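Local coordinates for protein APL1 (Anopheles gambiae, PDB 3O6N) that probably acts in complement-like immunity of the mosquito, as a leucine-rich repeat protein whose family member APL1C forms a heterodimeric complex with LRIM1, at residues A[275-280]-A[292-297]. Residues are numbered along the deposited sequence; the frame is centred on the assembly and turned at random.
Sequences ERLYIS and QPIPTL
The L297 methyl CD1 rests on one face of the peptide group joining E275 to R276, over the carbonyl and almost directly above its oxygen, 3.5 Å from E275 O and 3.6 Å from E275 C. From the opposite face rise the beta carbons of E275 and R276, which start both side chains away from the 292-297 loop. The peptide linking T296 to L297 is met more obliquely: E275 CA lies 3.8 Å from T296 O, tilted above the carbonyl plane, and E275 CG is equally close to that oxygen on the same side. No hydrogen bond crosses between the segments, so the meeting is van der Waals throughout.

Its apolar half lies further inward. L297 has CG anti to its backbone N (chi1 -160°), which carries CD1 back toward the strand, where it reaches L277 CB at 4.0 Å. L277 directs its own branch toward the loop, and its CD2 approaches I294 CD1 loosely, at 4.5 Å. The loop is folded by a type I turn from I294 to L297, closed by L297 N to I294 O at 3.1 Å; this brings I294 and L297 to the same buried side. T296 OG1 hydrogen-bonds to L274 O, just ahead of the strand segment.

The arrangement is characteristic of a leucine-rich repeat solenoid: L277 occupies a consensus core position of one coil, while L297 opens the consensus run of the next, so the returning loop packs against the start of the preceding strand. Strand 276-278 runs parallel between strands 252-254 and 299-301, whose V253 and L300 touch L277 from these flanks, while Q316 of helix 314-317 touches L297 and accepts a hydrogen bond from I294 N.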
loop_
_atom_site.group_PDB
_atom_site.type_symbol
_atom_site.label_atom_id
_atom_site.label_comp_id
_atom_site.label_asym_id
_atom_site.label_seq_id
_atom_site.Cartn_x
_atom_site.Cartn_y
_atom_site.Cartn_z
ATOM N N GLU A 275 -4.236 16.939 -5.538
ATOM C CA GLU A 275 -3.060 17.462 -6.240
ATOM C C GLU A 275 -2.515 16.522 -7.313
ATOM O O GLU A 275 -1.979 16.976 -8.326
ATOM C CB GLU A 275 -1.939 17.800 -5.252
ATOM C CG GLU A 275 -2.254 18.946 -4.300
ATOM C CD GLU A 275 -1.053 19.358 -3.464
ATOM O OE1 GLU A 275 0.074 18.905 -3.764
ATOM O OE2 GLU A 275 -1.236 20.136 -2.505
ATOM N N ARG A 276 -2.650 15.219 -7.090
ATOM C CA ARG A 276 -2.058 14.232 -7.991
ATOM C C ARG A 276 -3.064 13.163 -8.416
ATOM O O ARG A 276 -3.645 12.463 -7.582
ATOM C CB ARG A 276 -0.817 13.595 -7.342
ATOM C CG ARG A 276 0.220 14.619 -6.883
ATOM C CD ARG A 276 1.469 13.966 -6.278
ATOM N NE ARG A 276 1.178 13.221 -5.056
ATOM C CZ ARG A 276 1.139 13.753 -3.837
ATOM N NH1 ARG A 276 1.364 15.049 -3.663
ATOM N NH2 ARG A 276 0.871 12.987 -2.784
ATOM N N LEU A 277 -3.267 13.055 -9.724
ATOM C CA LEU A 277 -4.236 12.132 -10.290
ATOM C C LEU A 277 -3.573 11.304 -11.378
ATOM O O LEU A 277 -3.245 11.822 -12.449
ATOM C CB LEU A 277 -5.420 12.916 -10.872
ATOM C CG LEU A 277 -6.543 12.160 -11.592
ATOM C CD1 LEU A 277 -7.167 11.105 -10.690
ATOM C CD2 LEU A 277 -7.613 13.140 -12.082
ATOM N N TYR A 278 -3.365 10.023 -11.097
ATOM C CA TYR A 278 -2.718 9.132 -12.052
ATOM C C TYR A 278 -3.744 8.219 -12.704
ATOM O O TYR A 278 -4.490 7.523 -12.016
ATOM C CB TYR A 278 -1.620 8.309 -11.367
ATOM C CG TYR A 278 -0.578 9.142 -10.653
ATOM C CD1 TYR A 278 0.495 9.702 -11.346
ATOM C CD2 TYR A 278 -0.656 9.359 -9.281
ATOM C CE1 TYR A 278 1.459 10.458 -10.686
ATOM C CE2 TYR A 278 0.299 10.115 -8.621
ATOM C CZ TYR A 278 1.351 10.659 -9.325
ATOM O OH TYR A 278 2.293 11.409 -8.659
ATOM N N ILE A 279 -3.795 8.244 -14.035
ATOM C CA ILE A 279 -4.748 7.426 -14.772
ATOM C C ILE A 279 -4.095 6.795 -16.005
ATOM O O ILE A 279 -4.741 6.632 -17.042
ATOM C CB ILE A 279 -5.979 8.266 -15.233
ATOM C CG1 ILE A 279 -6.209 9.451 -14.291
ATOM C CG2 ILE A 279 -7.221 7.393 -15.312
ATOM C CD1 ILE A 279 -7.500 10.214 -14.558
ATOM N N SER A 280 -2.818 6.445 -15.907
ATOM C CA SER A 280 -2.136 5.887 -17.072
ATOM C C SER A 280 -2.615 4.466 -17.318
ATOM O O SER A 280 -3.161 3.824 -16.419
ATOM C CB SER A 280 -0.615 5.895 -16.886
ATOM O OG SER A 280 -0.197 4.792 -16.092
ATOM N N GLN A 292 -15.799 21.552 -15.119
ATOM C CA GLN A 292 -15.361 22.127 -13.855
ATOM C C GLN A 292 -13.976 21.587 -13.520
ATOM O O GLN A 292 -13.840 20.465 -13.026
ATOM C CB GLN A 292 -16.346 21.813 -12.725
ATOM C CG GLN A 292 -15.974 22.458 -11.395
ATOM C CD GLN A 292 -17.020 22.232 -10.315
ATOM O OE1 GLN A 292 -18.221 22.317 -10.570
ATOM N NE2 GLN A 292 -16.564 21.938 -9.100
ATOM N N PRO A 293 -12.937 22.380 -13.812
ATOM C CA PRO A 293 -11.568 21.935 -13.545
ATOM C C PRO A 293 -11.339 21.714 -12.062
ATOM O O PRO A 293 -12.075 22.246 -11.227
ATOM C CB PRO A 293 -10.717 23.105 -14.038
ATOM C CG PRO A 293 -11.583 23.794 -15.063
ATOM C CD PRO A 293 -12.975 23.664 -14.530
ATOM N N ILE A 294 -10.327 20.913 -11.753
ATOM C CA ILE A 294 -9.909 20.685 -10.377
ATOM C C ILE A 294 -8.839 21.724 -10.074
ATOM O O ILE A 294 -7.708 21.609 -10.545
ATOM C CB ILE A 294 -9.342 19.263 -10.208
ATOM C CG1 ILE A 294 -10.371 18.233 -10.681
ATOM C CG2 ILE A 294 -8.931 19.008 -8.757
ATOM C CD1 ILE A 294 -9.804 16.860 -10.928
ATOM N N PRO A 295 -9.207 22.759 -9.306
ATOM C CA PRO A 295 -8.383 23.953 -9.078
ATOM C C PRO A 295 -7.002 23.636 -8.519
ATOM O O PRO A 295 -6.018 24.266 -8.909
ATOM C CB PRO A 295 -9.190 24.740 -8.040
ATOM C CG PRO A 295 -10.587 24.270 -8.200
ATOM C CD PRO A 295 -10.491 22.828 -8.589
ATOM N N THR A 296 -6.937 22.665 -7.616
ATOM C CA THR A 296 -5.705 22.358 -6.898
ATOM C C THR A 296 -4.803 21.350 -7.610
ATOM O O THR A 296 -3.712 21.048 -7.124
ATOM C CB THR A 296 -6.018 21.809 -5.486
ATOM O OG1 THR A 296 -6.955 20.732 -5.602
ATOM C CG2 THR A 296 -6.621 22.893 -4.609
ATOM N N LEU A 297 -5.243 20.829 -8.752
ATOM C CA LEU A 297 -4.507 19.747 -9.411
ATOM C C LEU A 297 -3.139 20.200 -9.937
ATOM O O LEU A 297 -3.026 21.251 -10.576
ATOM C CB LEU A 297 -5.337 19.125 -10.539
ATOM C CG LEU A 297 -4.915 17.717 -10.972
ATOM C CD1 LEU A 297 -5.106 16.718 -9.824
ATOM C CD2 LEU A 297 -5.679 17.269 -12.211
#